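Local atomic coordinates of cadherin-23 (Mus musculus, PDB entry 5UZ8), a protein that probably mediates calcium-dependent cell adhesion in the inner ear, its chain of extracellular cadherin repeats serving hair-cell mechanotransduction. Residues 15-21 with 103-109; 257-261 with 272-277. All blocks are in the same frame, centred on the assembly; numbering follows the deposited sequence.

How the contacts relate
Tandem repeats illustrate how a long chain can be built from locally closed units. Starting at the N terminus, contact 1 closes a loop of 81 intervening residues: an edge strand, 15-20, of the first cadherin repeat meets that repeat's last strand, and the pair runs out into the calcium-binding junction with the second repeat. Contact 2 opens only after the second repeat is complete. It spans just 10 residues, tying strand 259-263 of the third repeat to the turn between strands 270-272 and 278-281. The contacts therefore follow in series, neither nested nor crossing, on opposite sides of the chain's centre. Contacts 1 and 2 have centres about 81 Å and nearest atoms about 58 Å apart.

Contact 1: 15-21 with 103-109; sequences YTERVLE and YLEIVDI. With CA (calcium ion), chain J; CA (calcium ion), chain K.
Two extended strands, 15-20 and 103-107, run parallel, their axes approaching to 4.5 Å at a crossing angle of -30°. T16, E17, R18, V19 and L20 pair with Y103, L104, E105, I106 and V107, with CA-CA distances of 4.6-5.1 Å. Y103 N donates to Y15 O (2.9 Å), and Y103 O accepts from T16 OG1 (2.6 Å) and weakly from E17 N (3.4 Å). L104 (chi1 m) shares a face with E17, V19 and I106, all but E17 buried; L104 CB lies 4.2 Å from V19 CG2. E105 N binds E17 O (2.8 Å) and E105 O receives V19 N (2.9 Å). On the face with T16 and R18, the extended E105 side chain forms a long salt bridge from OE2 to R18 NH1 (3.9 Å), while a water links OE1 to T16 OG1. I106 (m, m) brings CD1 to 4.0 Å from V19 CB. V107 N binds V19 O (2.8 Å) and V107 O takes E21 N (3.0 Å), with V107 CG1 3.8 Å from L20 CD2. Beyond the strands, D108 OD1 (2.2 Å), I109 O (2.5 Å) and E21 OE1 (2.3 Å) bind one calcium, completed by E77, D111 and D144; D108 OD2 has a polar partner in S145. I109 N donates to E21 OE1 (2.9 Å). E21 (chi1 p, chi2 t) reaches a second calcium through OE2 (2.4 Å), which also has a polar partner in Y76. Parallel pairing of strand 15-20 with the final strand is typical of the cadherin beta-sandwich; the glutamate and DXNDN linker mark the calcium-bridged junction between repeats.

Contact 2: 257-261 with 272-277; sequences QLTYS and VDMDSG
A tight turn stitched to a sheet-edge strand is illustrated here within the beta-sandwich of a cadherin repeat: an Asx turn at D273, following strand 270-272, packs on strand 259-263. D273 OD1 accepts from D275 N and S276 N (both 2.9 Å), and 274-276 adopt helical backbone angles. G277 N donates to D273 O (3.1 Å). Y260, buried and in the m rotamer, is central. Its N donates to M274 O (2.8 Å, 164°), with CA atoms 4.5 Å apart, and Y260 OH hydrogen-bonds to the backbone N of A247. G277, at phi/psi 80/6, lays CA over the Y260 ring in a CH-pi contact, 4.1 Å from the centroid; a CB would crowd the ring. The CA-to-CB bond of M274 points sideways, and its p, t, m rotamer brings CE to 4.0 Å from T259 CG2. V272 (p) points toward the strand, placing CG2 3.9 Å from Y260 CB and CG1 3.6 Å from S261 CA, while a water donates to Y260 O (2.7 Å) and V272 O (3.0 Å).

Contact 1: 15-21 with 103-109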
ATOM      1  N   TYR A  15     -19.142 -32.996  28.557  1.00 17.03           N
ATOM      2  CA  TYR A  15     -18.971 -33.202  27.120  1.00 17.23           C
ATOM      3  C   TYR A  15     -18.260 -32.034  26.451  1.00 17.21           C
ATOM      4  O   TYR A  15     -18.401 -30.886  26.865  1.00 16.59           O
ATOM      5  CB  TYR A  15     -20.310 -33.366  26.429  1.00 17.36           C
ATOM      6  CG  TYR A  15     -21.120 -34.581  26.817  1.00 18.36           C
ATOM      7  CD1 TYR A  15     -20.819 -35.836  26.309  1.00 19.14           C
ATOM      8  CD2 TYR A  15     -22.242 -34.453  27.639  1.00 18.69           C
ATOM      9  CE1 TYR A  15     -21.602 -36.944  26.631  1.00 20.19           C
ATOM     10  CE2 TYR A  15     -23.013 -35.554  27.973  1.00 19.56           C
ATOM     11  CZ  TYR A  15     -22.697 -36.791  27.478  1.00 20.00           C
ATOM     12  OH  TYR A  15     -23.488 -37.889  27.798  1.00 21.00           O
ATOM     13  N   THR A  16     -17.496 -32.327  25.403  1.00 17.92           N
ATOM     14  CA  THR A  16     -16.925 -31.268  24.603  1.00 18.62           C
ATOM     15  C   THR A  16     -16.868 -31.673  23.127  1.00 19.32           C
ATOM     16  O   THR A  16     -16.789 -32.861  22.788  1.00 18.19           O
ATOM     17  CB  THR A  16     -15.554 -30.839  25.139  1.00 20.20           C
ATOM     18  OG1 THR A  16     -15.124 -29.637  24.472  1.00 21.26           O
ATOM     19  CG2 THR A  16     -14.495 -31.961  24.925  1.00 20.77           C
ATOM     20  N   GLU A  17     -16.924 -30.665  22.256  1.00 19.82           N
ATOM     21  CA  GLU A  17     -16.813 -30.876  20.828  1.00 20.61           C
ATOM     22  C   GLU A  17     -16.302 -29.555  20.232  1.00 20.13           C
ATOM     23  O   GLU A  17     -16.607 -28.469  20.749  1.00 18.13           O
ATOM     24  CB  GLU A  17     -18.210 -31.235  20.304  1.00 23.21           C
ATOM     25  CG  GLU A  17     -18.333 -32.179  19.153  1.00 27.23           C
ATOM     26  CD  GLU A  17     -17.757 -33.567  19.377  1.00 31.97           C
ATOM     27  OE1 GLU A  17     -18.331 -34.414  20.108  1.00 37.79           O
ATOM     28  OE2 GLU A  17     -16.736 -33.828  18.749  1.00 36.56           O
ATOM     29  N   ARG A  18     -15.521 -29.662  19.168  1.00 19.79           N
ATOM     30  CA  ARG A  18     -15.156 -28.513  18.350  1.00 20.65           C
ATOM     31  C   ARG A  18     -16.250 -28.176  17.345  1.00 19.38           C
ATOM     32  O   ARG A  18     -16.895 -29.079  16.785  1.00 18.51           O
ATOM     33  CB  ARG A  18     -13.850 -28.791  17.623  1.00 23.13           C
ATOM     34  CG  ARG A  18     -12.666 -28.859  18.554  1.00 25.94           C
ATOM     35  CD  ARG A  18     -11.536 -29.695  17.972  1.00 30.25           C
ATOM     36  NE  ARG A  18     -10.918 -29.064  16.808  1.00 33.67           N
ATOM     37  CZ  ARG A  18     -10.058 -28.038  16.846  1.00 36.51           C
ATOM     38  NH1 ARG A  18      -9.716 -27.459  18.002  1.00 39.71           N
ATOM     39  NH2 ARG A  18      -9.541 -27.566  15.705  1.00 38.14           N
ATOM     40  N   VAL A  19     -16.446 -26.882  17.097  1.00 17.23           N
ATOM     41  CA  VAL A  19     -17.432 -26.414  16.142  1.00 16.68           C
ATOM     42  C   VAL A  19     -16.770 -25.329  15.304  1.00 16.52           C
ATOM     43  O   VAL A  19     -16.244 -24.359  15.852  1.00 15.69           O
ATOM     44  CB  VAL A  19     -18.646 -25.813  16.856  1.00 16.00           C
ATOM     45  CG1 VAL A  19     -19.619 -25.174  15.881  1.00 15.88           C
ATOM     46  CG2 VAL A  19     -19.343 -26.888  17.694  1.00 16.62           C
ATOM     47  N   LEU A  20     -16.839 -25.463  13.995  1.00 17.57           N
ATOM     48  CA  LEU A  20     -16.323 -24.388  13.117  1.00 18.11           C
ATOM     49  C   LEU A  20     -17.233 -23.195  13.192  1.00 16.69           C
ATOM     50  O   LEU A  20     -18.460 -23.321  13.036  1.00 16.89           O
ATOM     51  CB  LEU A  20     -16.247 -24.835  11.667  1.00 20.42           C
ATOM     52  CG  LEU A  20     -15.353 -26.022  11.348  1.00 22.79           C
ATOM     53  CD1 LEU A  20     -15.576 -26.460   9.906  1.00 24.53           C
ATOM     54  CD2 LEU A  20     -13.891 -25.660  11.566  1.00 24.49           C
ATOM     55  N   GLU A  21     -16.663 -22.016  13.405  1.00 15.54           N
ATOM     56  CA  GLU A  21     -17.470 -20.810  13.265  1.00 14.86           C
ATOM     57  C   GLU A  21     -18.157 -20.794  11.899  1.00 15.23           C
ATOM     58  O   GLU A  21     -17.639 -21.332  10.928  1.00 15.38           O
ATOM     59  CB  GLU A  21     -16.654 -19.545  13.485  1.00 14.36           C
ATOM     60  CG  GLU A  21     -15.620 -19.278  12.418  1.00 14.66           C
ATOM     61  CD  GLU A  21     -15.049 -17.876  12.480  1.00 14.44           C
ATOM     62  OE1 GLU A  21     -13.833 -17.715  12.180  1.00 14.67           O
ATOM     63  OE2 GLU A  21     -15.816 -16.947  12.802  1.00 14.10           O
ATOM     64  N   TYR A 103     -19.218 -28.100  26.750  1.00 15.73           N
ATOM     65  CA  TYR A 103     -18.295 -27.029  26.352  1.00 16.16           C
ATOM     66  C   TYR A 103     -18.001 -27.191  24.847  1.00 15.81           C
ATOM     67  O   TYR A 103     -17.254 -28.096  24.455  1.00 15.44           O
ATOM     68  CB  TYR A 103     -16.997 -27.083  27.157  1.00 17.19           C
ATOM     69  CG  TYR A 103     -17.156 -27.067  28.674  1.00 18.25           C
ATOM     70  CD1 TYR A 103     -17.476 -25.900  29.356  1.00 19.59           C
ATOM     71  CD2 TYR A 103     -16.958 -28.216  29.426  1.00 19.11           C
ATOM     72  CE1 TYR A 103     -17.613 -25.875  30.741  1.00 20.75           C
ATOM     73  CE2 TYR A 103     -17.117 -28.212  30.802  1.00 20.07           C
ATOM     74  CZ  TYR A 103     -17.437 -27.049  31.456  1.00 20.99           C
ATOM     75  OH  TYR A 103     -17.535 -27.060  32.826  1.00 22.96           O
ATOM     76  N   LEU A 104     -18.579 -26.317  24.021  1.00 15.32           N
ATOM     77  CA  LEU A 104     -18.301 -26.347  22.598  1.00 15.34           C
ATOM     78  C   LEU A 104     -17.203 -25.350  22.267  1.00 15.59           C
ATOM     79  O   LEU A 104     -17.336 -24.142  22.522  1.00 15.28           O
ATOM     80  CB  LEU A 104     -19.559 -26.072  21.758  1.00 15.54           C
ATOM     81  CG  LEU A 104     -20.741 -26.988  21.990  1.00 16.06           C
ATOM     82  CD1 LEU A 104     -21.913 -26.514  21.121  1.00 16.40           C
ATOM     83  CD2 LEU A 104     -20.390 -28.436  21.727  1.00 16.48           C
ATOM     84  N   GLU A 105     -16.120 -25.870  21.709  1.00 15.54           N
ATOM     85  CA  GLU A 105     -14.906 -25.110  21.426  1.00 16.52           C
ATOM     86  C   GLU A 105     -15.026 -24.553  20.014  1.00 15.19           C
ATOM     87  O   GLU A 105     -15.014 -25.300  19.044  1.00 14.42           O
ATOM     88  CB  GLU A 105     -13.701 -26.041  21.527  1.00 18.32           C
ATOM     89  CG  GLU A 105     -12.327 -25.420  21.271  1.00 20.17           C
ATOM     90  CD  GLU A 105     -11.198 -26.398  21.572  1.00 22.68           C
ATOM     91  OE1 GLU A 105     -11.452 -27.600  21.777  1.00 24.23           O
ATOM     92  OE2 GLU A 105     -10.050 -25.971  21.632  1.00 25.69           O
ATOM     93  N   ILE A 106     -15.186 -23.244  19.902  1.00 14.97           N
ATOM     94  CA  ILE A 106     -15.352 -22.640  18.582  1.00 14.54           C
ATOM     95  C   ILE A 106     -13.987 -22.570  17.880  1.00 14.76           C
ATOM     96  O   ILE A 106     -12.979 -22.205  18.489  1.00 15.50           O
ATOM     97  CB  ILE A 106     -16.054 -21.267  18.666  1.00 14.83           C
ATOM     98  CG1 ILE A 106     -17.365 -21.356  19.455  1.00 15.15           C
ATOM     99  CG2 ILE A 106     -16.353 -20.728  17.282  1.00 14.79           C
ATOM    100  CD1 ILE A 106     -18.255 -22.499  19.009  1.00 15.01           C
ATOM    101  N   VAL A 107     -13.966 -22.912  16.592  1.00 14.55           N
ATOM    102  CA  VAL A 107     -12.731 -22.986  15.809  1.00 14.96           C
ATOM    103  C   VAL A 107     -12.744 -21.847  14.803  1.00 14.48           C
ATOM    104  O   VAL A 107     -13.722 -21.664  14.068  1.00 13.73           O
ATOM    105  CB  VAL A 107     -12.657 -24.308  15.061  1.00 15.32           C
ATOM    106  CG1 VAL A 107     -11.416 -24.381  14.180  1.00 16.73           C
ATOM    107  CG2 VAL A 107     -12.671 -25.455  16.061  1.00 16.01           C
ATOM    108  N   ASP A 108     -11.664 -21.076  14.797  1.00 14.44           N
ATOM    109  CA  ASP A 108     -11.496 -19.960  13.869  1.00 14.51           C
ATOM    110  C   ASP A 108     -11.370 -20.494  12.445  1.00 14.49           C
ATOM    111  O   ASP A 108     -10.614 -21.451  12.187  1.00 14.83           O
ATOM    112  CB  ASP A 108     -10.210 -19.215  14.265  1.00 15.32           C
ATOM    113  CG  ASP A 108      -9.908 -17.983  13.425  1.00 15.95           C
ATOM    114  OD1 ASP A 108     -10.845 -17.242  13.019  1.00 15.43           O
ATOM    115  OD2 ASP A 108      -8.685 -17.712  13.248  1.00 16.63           O
ATOM    116  N   ILE A 109     -12.055 -19.847  11.520  1.00 14.41           N
ATOM    117  CA  ILE A 109     -11.799 -20.017  10.077  1.00 14.87           C
ATOM    118  C   ILE A 109     -11.286 -18.695   9.502  1.00 15.11           C
ATOM    119  O   ILE A 109     -11.448 -17.633  10.107  1.00 14.95           O
ATOM    120  CB  ILE A 109     -13.048 -20.521   9.286  1.00 14.82           C
ATOM    121  CG1 ILE A 109     -14.064 -19.406   9.071  1.00 14.58           C
ATOM    122  CG2 ILE A 109     -13.670 -21.741   9.959  1.00 14.40           C
ATOM    123  CD1 ILE A 109     -15.344 -19.817   8.351  1.00 14.73           C
TER
HETATM  124 CA    CA J2609     -12.264 -16.016  11.800  1.00 14.33          CA
HETATM  125 CA    CA K2610     -15.926 -14.759  11.800  1.00 18.18          CA
HETATM  126  O   HOH W   1     -13.507 -29.577  22.310  1.00 22.64           O
HETATM  127  O   HOH W   2     -15.813 -12.582  10.900  1.00 17.11           O
HETATM  128  O   HOH W   3     -18.309 -14.636  11.227  1.00 17.44           O

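Contact 2: 257-261 with 272-277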
ATOM      1  N   GLN A 257      14.747  27.700 -15.408  1.00 20.73           N
ATOM      2  CA  GLN A 257      14.542  29.056 -15.930  1.00 23.12           C
ATOM      3  C   GLN A 257      15.893  29.685 -16.267  1.00 21.38           C
ATOM      4  O   GLN A 257      16.732  29.809 -15.395  1.00 20.73           O
ATOM      5  CB  GLN A 257      13.792  29.915 -14.901  1.00 26.76           C
ATOM      6  CG  GLN A 257      12.278  29.754 -14.975  1.00 30.94           C
ATOM      7  CD  GLN A 257      11.760  30.173 -16.333  1.00 33.76           C
ATOM      8  OE1 GLN A 257      11.816  31.358 -16.696  1.00 38.26           O
ATOM      9  NE2 GLN A 257      11.360  29.184 -17.152  1.00 36.18           N
ATOM     10  N   LEU A 258      16.095  30.076 -17.518  1.00 20.38           N
ATOM     11  CA  LEU A 258      17.436  30.407 -18.005  1.00 19.66           C
ATOM     12  C   LEU A 258      17.608  31.877 -18.272  1.00 19.89           C
ATOM     13  O   LEU A 258      16.691  32.537 -18.794  1.00 20.35           O
ATOM     14  CB  LEU A 258      17.715  29.651 -19.303  1.00 19.70           C
ATOM     15  CG  LEU A 258      17.613  28.136 -19.230  1.00 19.93           C
ATOM     16  CD1 LEU A 258      17.830  27.492 -20.597  1.00 20.49           C
ATOM     17  CD2 LEU A 258      18.596  27.593 -18.210  1.00 19.62           C
ATOM     18  N   THR A 259      18.783  32.391 -17.941  1.00 19.09           N
ATOM     19  CA  THR A 259      19.127  33.741 -18.291  1.00 19.77           C
ATOM     20  C   THR A 259      20.430  33.700 -19.091  1.00 18.59           C
ATOM     21  O   THR A 259      21.356  32.938 -18.766  1.00 18.41           O
ATOM     22  CB  THR A 259      19.213  34.660 -17.058  1.00 21.80           C
ATOM     23  OG1 THR A 259      20.064  34.087 -16.090  1.00 22.41           O
ATOM     24  CG2 THR A 259      17.869  34.799 -16.400  1.00 23.03           C
ATOM     25  N   TYR A 260      20.498  34.514 -20.141  1.00 18.21           N
ATOM     26  CA  TYR A 260      21.655  34.549 -21.063  1.00 17.53           C
ATOM     27  C   TYR A 260      22.579  35.724 -20.786  1.00 18.08           C
ATOM     28  O   TYR A 260      22.142  36.813 -20.424  1.00 18.41           O
ATOM     29  CB  TYR A 260      21.174  34.655 -22.502  1.00 17.68           C
ATOM     30  CG  TYR A 260      20.328  33.490 -22.893  1.00 17.73           C
ATOM     31  CD1 TYR A 260      20.904  32.307 -23.344  1.00 17.54           C
ATOM     32  CD2 TYR A 260      18.945  33.537 -22.763  1.00 18.73           C
ATOM     33  CE1 TYR A 260      20.106  31.222 -23.693  1.00 17.98           C
ATOM     34  CE2 TYR A 260      18.150  32.443 -23.084  1.00 19.14           C
ATOM     35  CZ  TYR A 260      18.742  31.287 -23.547  1.00 18.83           C
ATOM     36  OH  TYR A 260      17.956  30.182 -23.870  1.00 20.10           O
ATOM     37  N   SER A 261      23.870  35.503 -20.980  1.00 17.74           N
ATOM     38  CA  SER A 261      24.852  36.550 -20.875  1.00 18.43           C
ATOM     39  C   SER A 261      25.942  36.257 -21.902  1.00 18.11           C
ATOM     40  O   SER A 261      25.982  35.150 -22.484  1.00 16.81           O
ATOM     41  CB  SER A 261      25.421  36.616 -19.459  1.00 19.70           C
ATOM     42  OG  SER A 261      25.987  35.366 -19.084  1.00 19.39           O
ATOM     43  N   VAL A 272      23.187  40.644 -25.274  1.00 20.94           N
ATOM     44  CA  VAL A 272      22.178  39.601 -25.364  1.00 20.89           C
ATOM     45  C   VAL A 272      21.052  39.925 -24.387  1.00 22.25           C
ATOM     46  O   VAL A 272      21.307  40.327 -23.235  1.00 22.27           O
ATOM     47  CB  VAL A 272      22.732  38.193 -25.102  1.00 20.00           C
ATOM     48  CG1 VAL A 272      23.221  38.031 -23.663  1.00 20.35           C
ATOM     49  CG2 VAL A 272      21.692  37.139 -25.444  1.00 19.82           C
ATOM     50  N   ASP A 273      19.820  39.799 -24.857  1.00 22.83           N
ATOM     51  CA  ASP A 273      18.663  40.011 -23.987  1.00 24.29           C
ATOM     52  C   ASP A 273      18.686  38.859 -23.014  1.00 23.98           C
ATOM     53  O   ASP A 273      18.669  37.697 -23.432  1.00 21.99           O
ATOM     54  CB  ASP A 273      17.370  39.964 -24.802  1.00 25.79           C
ATOM     55  CG  ASP A 273      16.126  40.260 -23.950  1.00 27.85           C
ATOM     56  OD1 ASP A 273      15.710  39.400 -23.167  1.00 27.78           O
ATOM     57  OD2 ASP A 273      15.603  41.394 -24.026  1.00 30.38           O
ATOM     58  N   MET A 274      18.697  39.156 -21.721  1.00 25.46           N
ATOM     59  CA  MET A 274      18.872  38.102 -20.742  1.00 26.41           C
ATOM     60  C   MET A 274      17.761  37.038 -20.757  1.00 25.95           C
ATOM     61  O   MET A 274      18.027  35.895 -20.401  1.00 23.73           O
ATOM     62  CB  MET A 274      19.078  38.691 -19.344  1.00 29.32           C
ATOM     63  CG  MET A 274      17.880  39.328 -18.702  1.00 33.77           C
ATOM     64  SD  MET A 274      18.310  40.067 -17.095  1.00 40.30           S
ATOM     65  CE  MET A 274      19.009  38.669 -16.199  1.00 38.23           C
ATOM     66  N   ASP A 275      16.539  37.399 -21.165  1.00 26.30           N
ATOM     67  CA  ASP A 275      15.434  36.429 -21.216  1.00 26.99           C
ATOM     68  C   ASP A 275      15.199  35.794 -22.575  1.00 26.36           C
ATOM     69  O   ASP A 275      14.967  34.575 -22.652  1.00 26.23           O
ATOM     70  CB  ASP A 275      14.142  37.060 -20.705  1.00 29.58           C
ATOM     71  CG  ASP A 275      14.289  37.577 -19.295  1.00 31.07           C
ATOM     72  OD1 ASP A 275      14.787  36.839 -18.422  1.00 31.00           O
ATOM     73  OD2 ASP A 275      13.932  38.730 -19.046  1.00 33.45           O
ATOM     74  N   SER A 276      15.259  36.587 -23.638  1.00 26.41           N
ATOM     75  CA  SER A 276      14.892  36.089 -24.969  1.00 26.44           C
ATOM     76  C   SER A 276      16.035  35.396 -25.700  1.00 24.65           C
ATOM     77  O   SER A 276      15.799  34.659 -26.651  1.00 24.85           O
ATOM     78  CB  SER A 276      14.372  37.230 -25.836  1.00 27.99           C
ATOM     79  OG  SER A 276      15.429  38.023 -26.312  1.00 26.48           O
ATOM     80  N   GLY A 277      17.276  35.671 -25.304  1.00 22.96           N
ATOM     81  CA  GLY A 277      18.417  35.115 -26.019  1.00 21.61           C
ATOM     82  C   GLY A 277      18.771  35.853 -27.295  1.00 21.57           C
ATOM     83  O   GLY A 277      19.668  35.436 -28.015  1.00 21.15           O
TER
HETATM   84  O   HOH W   4      14.903  32.305 -21.069  1.00 22.29           O
HETATM   85  O   HOH W   5      14.703  34.273 -17.967  1.00 32.20           O
HETATM   86  O   HOH W   6      22.398  39.549 -20.511  1.00 33.81           O